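Local coordinates for insecticidal crystal protein Cry7Cal (Bacillus thuringiensis, PDB 5ZI1), which is a three-domain insecticidal toxin active against the locust Locusta migratoria manilensis, probably binding receptors on gut cells and forming pores in their membranes, at residues 463-468 / 518-523; 522-527 / 595-600; 541-546 / 565-570. All blocks are in the same frame, centred on the assembly; numbering follows the deposited sequence.

Contact 1 (463-468 / 518-523); sequences LYPDKI and EPQKIK
The carboxamide of Q520 lies against the ring of P465, its NE2 reaching CD of that proline at 3.2 Å. The two side chains cross at about a right angle, and it is the tip of the glutamine that does the touching. The amide nitrogen also approaches P465 CG at 3.8 Å, while Q520 OE1 stands 4.0 Å from P465 CB, so both amide heteroatoms border the ring. A bend in the glutamine chain makes this possible: CG is anti to the carbonyl carbon, and chi2 of -75° folds CD back from the extended path. The same NE2 of Q520 also lies 3.8 Å from CB of L463. The L463 carbonyl oxygen is equally distant from that nitrogen, too far for a hydrogen bond.

A second, more buried patch is purely aliphatic. CD1 of L463 faces CG2 of I522 at 4.4 Å, a loose methyl-to-methyl approach, and the same leucine packs on F516 and A572. P465 occupies the second position of a type II beta turn from Y464 to K467, closed by a weak K467 N to Y464 O bond of 3.3 Å; D466, with positive phi (69°), follows it. The turn leads directly into strand 468-472 and lies beside the start of strand 521-530 in the C-terminal beta-sandwich domain of the toxin.

With only 164 Å² buried and the polar tip of Q520 resting on carbon, the contact depends on shape and van der Waals packing, whereas directional bonds come from its surroundings. L463 is tied by its backbone to S515, and Q520 to A572, which implies that the two segments are positioned by their neighbours more than by each other.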
loop_
_atom_site.group_PDB
_atom_site.type_symbol
_atom_site.label_atom_id
_atom_site.label_comp_id
_atom_site.label_asym_id
_atom_site.label_seq_id
_atom_site.Cartn_x
_atom_site.Cartn_y
_atom_site.Cartn_z
ATOM N N LEU A 463 12.432 15.849 5.459
ATOM C CA LEU A 463 11.654 16.959 4.929
ATOM C C LEU A 463 12.278 17.386 3.612
ATOM O O LEU A 463 13.504 17.508 3.510
ATOM C CB LEU A 463 11.618 18.144 5.887
ATOM C CG LEU A 463 10.951 17.905 7.234
ATOM C CD1 LEU A 463 10.766 19.232 7.942
ATOM C CD2 LEU A 463 9.629 17.159 7.080
ATOM N N TYR A 464 11.440 17.585 2.601
ATOM C CA TYR A 464 11.938 18.045 1.320
ATOM C C TYR A 464 11.616 19.522 1.188
ATOM O O TYR A 464 10.434 19.883 1.053
ATOM C CB TYR A 464 11.329 17.252 0.164
ATOM C CG TYR A 464 11.594 15.763 0.258
ATOM C CD1 TYR A 464 10.743 14.944 0.978
ATOM C CD2 TYR A 464 12.716 15.181 -0.346
ATOM C CE1 TYR A 464 10.976 13.589 1.095
ATOM C CE2 TYR A 464 12.965 13.807 -0.234
ATOM C CZ TYR A 464 12.086 13.024 0.492
ATOM O OH TYR A 464 12.274 11.674 0.633
ATOM N N PRO A 465 12.603 20.409 1.262
ATOM C CA PRO A 465 12.386 21.762 0.752
ATOM C C PRO A 465 12.022 21.668 -0.722
ATOM O O PRO A 465 12.396 20.711 -1.413
ATOM C CB PRO A 465 13.739 22.450 0.976
ATOM C CG PRO A 465 14.725 21.323 1.025
ATOM C CD PRO A 465 14.006 20.174 1.650
ATOM N N ASP A 466 11.256 22.647 -1.190
ATOM C CA ASP A 466 10.735 22.716 -2.553
ATOM C C ASP A 466 9.675 21.668 -2.851
ATOM O O ASP A 466 9.271 21.524 -4.020
ATOM C CB ASP A 466 11.841 22.594 -3.604
ATOM C CG ASP A 466 12.986 23.541 -3.355
ATOM O OD1 ASP A 466 12.970 24.283 -2.343
ATOM O OD2 ASP A 466 13.907 23.555 -4.197
ATOM N N LYS A 467 9.221 20.923 -1.845
ATOM C CA LYS A 467 8.227 19.877 -2.041
ATOM C C LYS A 467 7.298 19.837 -0.841
ATOM O O LYS A 467 7.677 20.207 0.278
ATOM C CB LYS A 467 8.872 18.491 -2.225
ATOM C CG LYS A 467 9.718 18.355 -3.478
ATOM C CD LYS A 467 10.269 16.958 -3.627
ATOM C CE LYS A 467 10.309 16.549 -5.086
ATOM N NZ LYS A 467 11.691 16.367 -5.620
ATOM N N ILE A 468 6.076 19.376 -1.074
ATOM C CA ILE A 468 5.216 19.016 0.040
ATOM C C ILE A 468 5.628 17.625 0.500
ATOM O O ILE A 468 5.629 16.673 -0.287
ATOM C CB ILE A 468 3.736 19.062 -0.351
ATOM C CG1 ILE A 468 3.291 20.515 -0.588
ATOM C CG2 ILE A 468 2.930 18.426 0.741
ATOM C CD1 ILE A 468 2.043 20.646 -1.483
ATOM N N GLU A 518 19.349 21.977 6.715
ATOM C CA GLU A 518 19.210 23.342 7.191
ATOM C C GLU A 518 17.912 23.511 7.973
ATOM O O GLU A 518 17.007 22.674 7.886
ATOM C CB GLU A 518 19.235 24.310 6.001
ATOM C CG GLU A 518 20.200 23.916 4.909
ATOM C CD GLU A 518 21.401 24.845 4.845
ATOM O OE1 GLU A 518 22.391 24.503 4.164
ATOM O OE2 GLU A 518 21.377 25.931 5.465
ATOM N N PRO A 519 17.808 24.562 8.792
ATOM C CA PRO A 519 16.504 24.947 9.343
ATOM C C PRO A 519 15.460 25.083 8.244
ATOM O O PRO A 519 15.746 25.560 7.142
ATOM C CB PRO A 519 16.797 26.289 10.016
ATOM C CG PRO A 519 18.204 26.131 10.489
ATOM C CD PRO A 519 18.905 25.329 9.410
ATOM N N GLN A 520 14.242 24.655 8.564
ATOM C CA GLN A 520 13.152 24.542 7.609
ATOM C C GLN A 520 12.015 25.476 8.002
ATOM O O GLN A 520 11.537 25.437 9.142
ATOM C CB GLN A 520 12.651 23.094 7.539
ATOM C CG GLN A 520 13.634 22.136 6.906
ATOM C CD GLN A 520 13.697 22.283 5.396
ATOM O OE1 GLN A 520 13.742 23.397 4.866
ATOM N NE2 GLN A 520 13.693 21.153 4.690
ATOM N N LYS A 521 11.600 26.321 7.060
ATOM C CA LYS A 521 10.476 27.229 7.256
ATOM C C LYS A 521 9.223 26.534 6.729
ATOM O O LYS A 521 9.061 26.368 5.513
ATOM C CB LYS A 521 10.734 28.560 6.544
ATOM N N ILE A 522 8.333 26.139 7.642
ATOM C CA ILE A 522 7.284 25.170 7.350
ATOM C C ILE A 522 5.892 25.727 7.662
ATOM O O ILE A 522 5.713 26.636 8.473
ATOM C CB ILE A 522 7.491 23.855 8.131
ATOM C CG1 ILE A 522 7.600 24.170 9.645
ATOM C CG2 ILE A 522 8.695 23.049 7.550
ATOM C CD1 ILE A 522 7.606 22.940 10.561
ATOM N N LYS A 523 4.904 25.137 6.995
ATOM C CA LYS A 523 3.533 25.059 7.474
ATOM C C LYS A 523 3.261 23.572 7.661
ATOM O O LYS A 523 3.725 22.759 6.851
ATOM C CB LYS A 523 2.575 25.667 6.454
ATOM C CG LYS A 523 2.281 27.117 6.673
ATOM C CD LYS A 523 0.994 27.521 5.994
ATOM C CE LYS A 523 1.226 27.607 4.497
ATOM N NZ LYS A 523 0.040 28.234 3.859
#

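Contact 2 (522-527 / 595-600); sequences IKVRVR and IEFIPV
Strands 522-527 and 595-599 are antiparallel neighbours in one sheet of the C-terminal beta sandwich, the third domain of the Cry toxin fold. K523 with I598 and R525 with E596 form the hydrogen-bonded pairs; I522 with P599, V524 with F597 and V526 with I595 are non-hydrogen-bonded. The bonds are short and nearly straight at K523, where I598 N meets its oxygen at 2.7 Å. At the other pair the E596 N to R525 O bond is more bent, 142° at the hydrogen. CA-H groups of I522, V524 and F597 also approach I598 O, E596 O and K523 O, respectively, which already accept backbone bonds.

Apolar packing fills the face bearing I522, V524, V526, I595 and F597. CG2 of V524 meets CE2 of F597 at 3.9 Å, the two side chains lying side by side, and I522 CD1 reaches the edge of the same ring. M536 and F538 of strand 534-538 in the facing sheet close over the two valines, so this is the sandwich interior.

Charge marks the other face, where E596 and R525 form a salt bridge. OE2 of the glutamate bonds instead to Y241 OH and Q470 NE2, while R525 gives a further hydrogen bond to T240 O and a cation-pi contact to Y241. The buried pair thus joins the sheet to the chain following helix 232-235. CD1 of I598 sits over one guanidinium face, 3.6 Å above its plane and offset toward the rim. A bend at chi3 (68°) turns NE toward the acid, and E596 OE1 accepts two bonds in the guanidinium plane: R525 NE, at 2.7 Å, meets it nearly along its C-O axis, R525 NH2, at 2.9 Å, from above the carboxylate plane, the two planes lying 61° apart.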
loop_
_atom_site.group_PDB
_atom_site.type_symbol
_atom_site.label_atom_id
_atom_site.label_comp_id
_atom_site.label_asym_id
_atom_site.label_seq_id
_atom_site.Cartn_x
_atom_site.Cartn_y
_atom_site.Cartn_z
ATOM N N ILE A 522 8.333 26.139 7.642
ATOM C CA ILE A 522 7.284 25.170 7.350
ATOM C C ILE A 522 5.892 25.727 7.662
ATOM O O ILE A 522 5.713 26.636 8.473
ATOM C CB ILE A 522 7.491 23.855 8.131
ATOM C CG1 ILE A 522 7.600 24.170 9.645
ATOM C CG2 ILE A 522 8.695 23.049 7.550
ATOM C CD1 ILE A 522 7.606 22.940 10.561
ATOM N N LYS A 523 4.904 25.137 6.995
ATOM C CA LYS A 523 3.533 25.059 7.474
ATOM C C LYS A 523 3.261 23.572 7.661
ATOM O O LYS A 523 3.725 22.759 6.851
ATOM C CB LYS A 523 2.575 25.667 6.454
ATOM C CG LYS A 523 2.281 27.117 6.673
ATOM C CD LYS A 523 0.994 27.521 5.994
ATOM C CE LYS A 523 1.226 27.607 4.497
ATOM N NZ LYS A 523 0.040 28.234 3.859
ATOM N N VAL A 524 2.540 23.211 8.719
ATOM C CA VAL A 524 2.121 21.834 8.948
ATOM C C VAL A 524 0.627 21.730 8.668
ATOM O O VAL A 524 -0.190 22.360 9.347
ATOM C CB VAL A 524 2.454 21.378 10.376
ATOM C CG1 VAL A 524 1.827 20.023 10.693
ATOM C CG2 VAL A 524 3.952 21.298 10.564
ATOM N N ARG A 525 0.270 20.924 7.675
ATOM C CA ARG A 525 -1.116 20.646 7.337
ATOM C C ARG A 525 -1.419 19.201 7.703
ATOM O O ARG A 525 -0.806 18.275 7.159
ATOM C CB ARG A 525 -1.369 20.897 5.856
ATOM C CG ARG A 525 -2.823 20.783 5.433
ATOM C CD ARG A 525 -2.985 21.294 4.021
ATOM N NE ARG A 525 -2.338 20.425 3.056
ATOM C CZ ARG A 525 -2.183 20.711 1.764
ATOM N NH1 ARG A 525 -2.615 21.856 1.275
ATOM N NH2 ARG A 525 -1.594 19.845 0.950
ATOM N N VAL A 526 -2.335 19.017 8.633
ATOM C CA VAL A 526 -2.796 17.698 9.032
ATOM C C VAL A 526 -4.029 17.323 8.216
ATOM O O VAL A 526 -4.940 18.140 8.026
ATOM C CB VAL A 526 -3.104 17.670 10.532
ATOM C CG1 VAL A 526 -3.701 16.339 10.911
ATOM C CG2 VAL A 526 -1.839 17.968 11.325
ATOM N N ARG A 527 -4.043 16.102 7.694
ATOM C CA ARG A 527 -5.222 15.528 7.067
ATOM C C ARG A 527 -5.905 14.679 8.132
ATOM O O ARG A 527 -5.358 13.647 8.550
ATOM C CB ARG A 527 -4.834 14.711 5.840
ATOM C CG ARG A 527 -5.975 13.950 5.198
ATOM C CD ARG A 527 -5.577 13.434 3.836
ATOM N NE ARG A 527 -6.756 13.184 3.008
ATOM C CZ ARG A 527 -7.443 12.044 2.998
ATOM N NH1 ARG A 527 -7.086 11.037 3.787
ATOM N NH2 ARG A 527 -8.508 11.921 2.206
ATOM N N ILE A 595 0.572 13.795 7.877
ATOM C CA ILE A 595 1.147 15.062 8.305
ATOM C C ILE A 595 1.873 15.637 7.109
ATOM O O ILE A 595 2.744 14.970 6.533
ATOM C CB ILE A 595 2.102 14.886 9.483
ATOM C CG1 ILE A 595 1.498 13.894 10.470
ATOM C CG2 ILE A 595 2.361 16.227 10.125
ATOM C CD1 ILE A 595 0.293 14.456 11.153
ATOM N N GLU A 596 1.524 16.863 6.724
ATOM C CA GLU A 596 2.082 17.444 5.511
ATOM C C GLU A 596 2.862 18.698 5.856
ATOM O O GLU A 596 2.312 19.647 6.431
ATOM C CB GLU A 596 0.997 17.727 4.479
ATOM C CG GLU A 596 0.361 16.459 3.958
ATOM C CD GLU A 596 -0.818 16.739 3.067
ATOM O OE1 GLU A 596 -1.252 17.915 3.033
ATOM O OE2 GLU A 596 -1.305 15.791 2.399
ATOM N N PHE A 597 4.145 18.679 5.507
ATOM C CA PHE A 597 5.057 19.789 5.706
ATOM C C PHE A 597 5.094 20.582 4.410
ATOM O O PHE A 597 5.589 20.101 3.387
ATOM C CB PHE A 597 6.428 19.264 6.123
ATOM C CG PHE A 597 6.391 18.541 7.434
ATOM C CD1 PHE A 597 6.036 17.212 7.493
ATOM C CD2 PHE A 597 6.647 19.208 8.614
ATOM C CE1 PHE A 597 5.968 16.539 8.715
ATOM C CE2 PHE A 597 6.578 18.544 9.835
ATOM C CZ PHE A 597 6.236 17.210 9.883
ATOM N N ILE A 598 4.532 21.779 4.455
ATOM C CA ILE A 598 4.378 22.631 3.285
ATOM C C ILE A 598 5.505 23.659 3.308
ATOM O O ILE A 598 5.726 24.291 4.353
ATOM C CB ILE A 598 2.994 23.308 3.282
ATOM C CG1 ILE A 598 1.904 22.234 3.110
ATOM C CG2 ILE A 598 2.900 24.410 2.209
ATOM C CD1 ILE A 598 0.518 22.716 3.426
ATOM N N PRO A 599 6.265 23.809 2.227
ATOM C CA PRO A 599 7.387 24.752 2.239
ATOM C C PRO A 599 6.915 26.178 1.992
ATOM O O PRO A 599 6.120 26.439 1.084
ATOM C CB PRO A 599 8.285 24.244 1.105
ATOM C CG PRO A 599 7.378 23.524 0.189
ATOM C CD PRO A 599 6.280 22.939 1.037
ATOM N N VAL A 600 7.397 27.102 2.820
ATOM C CA VAL A 600 7.086 28.520 2.680
ATOM C C VAL A 600 8.319 29.229 2.131
ATOM O O VAL A 600 9.459 28.809 2.363
ATOM C CB VAL A 600 6.643 29.145 4.018
ATOM C CG1 VAL A 600 5.644 28.238 4.718
ATOM C CG2 VAL A 600 7.839 29.423 4.905
#

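Contact 3 (541-546 / 565-570); sequences IAHDEY and GNDYAG
The imidazole of H543 has D567 OD2 at its edge, in the ring plane beside ND1, and the edge of the Y568 ring turned toward its face. The aromatic pair is an offset edge-to-face arrangement, with planes at 88° and centroids 5.6 Å apart; its closest atoms are H543 CE1 and Y568 CE2, at 3.7 Å. Nearly straight at 165°, the H543 ND1 to D567 OD2 bond is 2.8 Å long and uses the anti lone pair of the carboxylate. The ring and carboxylate planes stand 70° apart.

Further in, I541 lies against two glycines. Its CG2, anti to the backbone N, meets N of G565 at 3.7 Å; its CG1, beside that backbone N, comes to 4.1 Å from CA of G570. At G570 a CB would collide with CG1, so the missing side chain makes the room; at G565 the positive phi already calls for glycine. A water probably links A542 N to Y568 O, although its distance to the former is doubtfully short.

The contact joins the loop before strand 545-547 to the irregular part of strand 560-571, bringing together edges of the two sandwich sheets. D567 touches a crystal neighbour, so its exact pose may partly reflect the lattice. The aspartate would stabilise a positively charged imidazole, probably raising the pKa of H543, and such a charge would in turn ease the proximity of D567 to E545.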
loop_
_atom_site.group_PDB
_atom_site.type_symbol
_atom_site.label_atom_id
_atom_site.label_comp_id
_atom_site.label_asym_id
_atom_site.label_seq_id
_atom_site.Cartn_x
_atom_site.Cartn_y
_atom_site.Cartn_z
ATOM N N ILE A 541 5.575 25.277 15.866
ATOM C CA ILE A 541 4.564 26.226 15.431
ATOM C C ILE A 541 3.955 26.860 16.664
ATOM O O ILE A 541 3.502 26.155 17.575
ATOM C CB ILE A 541 3.494 25.564 14.557
ATOM C CG1 ILE A 541 4.142 25.168 13.238
ATOM C CG2 ILE A 541 2.333 26.537 14.327
ATOM C CD1 ILE A 541 3.357 24.232 12.457
ATOM N N ALA A 542 3.970 28.191 16.691
ATOM C CA ALA A 542 3.631 28.925 17.902
ATOM C C ALA A 542 2.151 28.804 18.244
ATOM O O ALA A 542 1.799 28.446 19.372
ATOM C CB ALA A 542 4.035 30.389 17.746
ATOM N N HIS A 543 1.265 29.102 17.299
ATOM C CA HIS A 543 -0.164 29.149 17.612
ATOM C C HIS A 543 -0.843 27.801 17.384
ATOM O O HIS A 543 -0.591 27.119 16.388
ATOM C CB HIS A 543 -0.867 30.231 16.796
ATOM C CG HIS A 543 -0.409 31.614 17.134
ATOM N ND1 HIS A 543 -0.904 32.739 16.512
ATOM C CD2 HIS A 543 0.514 32.051 18.025
ATOM C CE1 HIS A 543 -0.311 33.810 17.009
ATOM N NE2 HIS A 543 0.557 33.419 17.925
ATOM N N ASP A 544 -1.694 27.422 18.331
ATOM C CA ASP A 544 -2.542 26.252 18.183
ATOM C C ASP A 544 -3.706 26.581 17.258
ATOM O O ASP A 544 -4.111 27.735 17.131
ATOM C CB ASP A 544 -3.059 25.791 19.547
ATOM C CG ASP A 544 -1.935 25.596 20.579
ATOM O OD1 ASP A 544 -0.738 25.591 20.196
ATOM O OD2 ASP A 544 -2.261 25.442 21.783
ATOM N N GLU A 545 -4.256 25.558 16.608
ATOM C CA GLU A 545 -5.265 25.786 15.579
ATOM C C GLU A 545 -6.566 25.082 15.939
ATOM O O GLU A 545 -6.589 23.860 16.131
ATOM C CB GLU A 545 -4.757 25.337 14.208
ATOM C CG GLU A 545 -5.577 25.897 13.026
ATOM C CD GLU A 545 -5.443 27.419 12.845
ATOM O OE1 GLU A 545 -6.314 28.001 12.159
ATOM O OE2 GLU A 545 -4.480 28.038 13.380
ATOM N N TYR A 546 -7.646 25.855 16.030
ATOM C CA TYR A 546 -8.976 25.293 16.238
ATOM C C TYR A 546 -9.442 24.539 14.994
ATOM O O TYR A 546 -9.274 25.019 13.870
ATOM C CB TYR A 546 -9.943 26.428 16.574
ATOM C CG TYR A 546 -11.414 26.086 16.697
ATOM C CD1 TYR A 546 -11.933 25.594 17.886
ATOM C CD2 TYR A 546 -12.299 26.327 15.646
ATOM C CE1 TYR A 546 -13.292 25.303 18.018
ATOM C CE2 TYR A 546 -13.666 26.054 15.773
ATOM C CZ TYR A 546 -14.154 25.540 16.965
ATOM O OH TYR A 546 -15.500 25.256 17.118
ATOM N N GLY A 565 0.436 27.203 11.245
ATOM C CA GLY A 565 1.438 28.073 10.680
ATOM C C GLY A 565 0.907 29.082 9.693
ATOM O O GLY A 565 1.697 29.651 8.936
ATOM N N ASN A 566 -0.407 29.313 9.663
ATOM C CA ASN A 566 -0.949 30.381 8.836
ATOM C C ASN A 566 -0.731 31.749 9.475
ATOM O O ASN A 566 -0.541 32.738 8.756
ATOM C CB ASN A 566 -2.437 30.139 8.571
ATOM C CG ASN A 566 -2.681 29.167 7.426
ATOM O OD1 ASN A 566 -1.856 29.037 6.518
ATOM N ND2 ASN A 566 -3.830 28.499 7.451
ATOM N N ASP A 567 -0.747 31.827 10.811
ATOM C CA ASP A 567 -0.430 33.087 11.482
ATOM C C ASP A 567 1.042 33.454 11.274
ATOM O O ASP A 567 1.355 34.523 10.737
ATOM C CB ASP A 567 -0.778 33.006 12.978
ATOM C CG ASP A 567 -2.265 32.711 13.230
ATOM O OD1 ASP A 567 -3.079 32.832 12.286
ATOM O OD2 ASP A 567 -2.632 32.375 14.384
ATOM N N TYR A 568 1.964 32.576 11.682
ATOM C CA TYR A 568 3.387 32.786 11.424
ATOM C C TYR A 568 4.054 31.457 11.110
ATOM O O TYR A 568 3.901 30.489 11.860
ATOM C CB TYR A 568 4.108 33.447 12.613
ATOM C CG TYR A 568 3.421 34.681 13.161
ATOM C CD1 TYR A 568 3.709 35.945 12.659
ATOM C CD2 TYR A 568 2.495 34.587 14.189
ATOM C CE1 TYR A 568 3.083 37.085 13.157
ATOM C CE2 TYR A 568 1.866 35.717 14.693
ATOM C CZ TYR A 568 2.165 36.966 14.175
ATOM O OH TYR A 568 1.545 38.095 14.676
ATOM N N ALA A 569 4.820 31.433 10.020
ATOM C CA ALA A 569 5.557 30.237 9.646
ATOM C C ALA A 569 6.334 29.698 10.842
ATOM O O ALA A 569 6.828 30.457 11.681
ATOM C CB ALA A 569 6.495 30.548 8.480
ATOM N N GLY A 570 6.372 28.375 10.953
ATOM C CA GLY A 570 7.103 27.721 12.010
ATOM C C GLY A 570 8.426 27.175 11.510
ATOM O O GLY A 570 8.775 27.251 10.334
HETATM O O HOH W 1 4.890 29.414 14.662
#

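In the fold
From the N terminus, contact 1 comes first: it closes a loop of about fifty residues, bringing the turn before strand 468-472 to the start of strand 521-530. Contact 2 opens on that same strand, sharing I522 and K523, and closes only at strand 589-599, the last of this toxin fragment. Contact 3 both opens and closes within this longer span. Strand 521-530 therefore sits centrally, with 589-599 on one side and 560-571 on the other; K521 O probably bonds V600 N, and I522 N probably bonds G570 O. L463 packs on F597 between contacts 1 and 2, while V524 meets I541 between contacts 2 and 3, linking all three within the C-terminal sandwich.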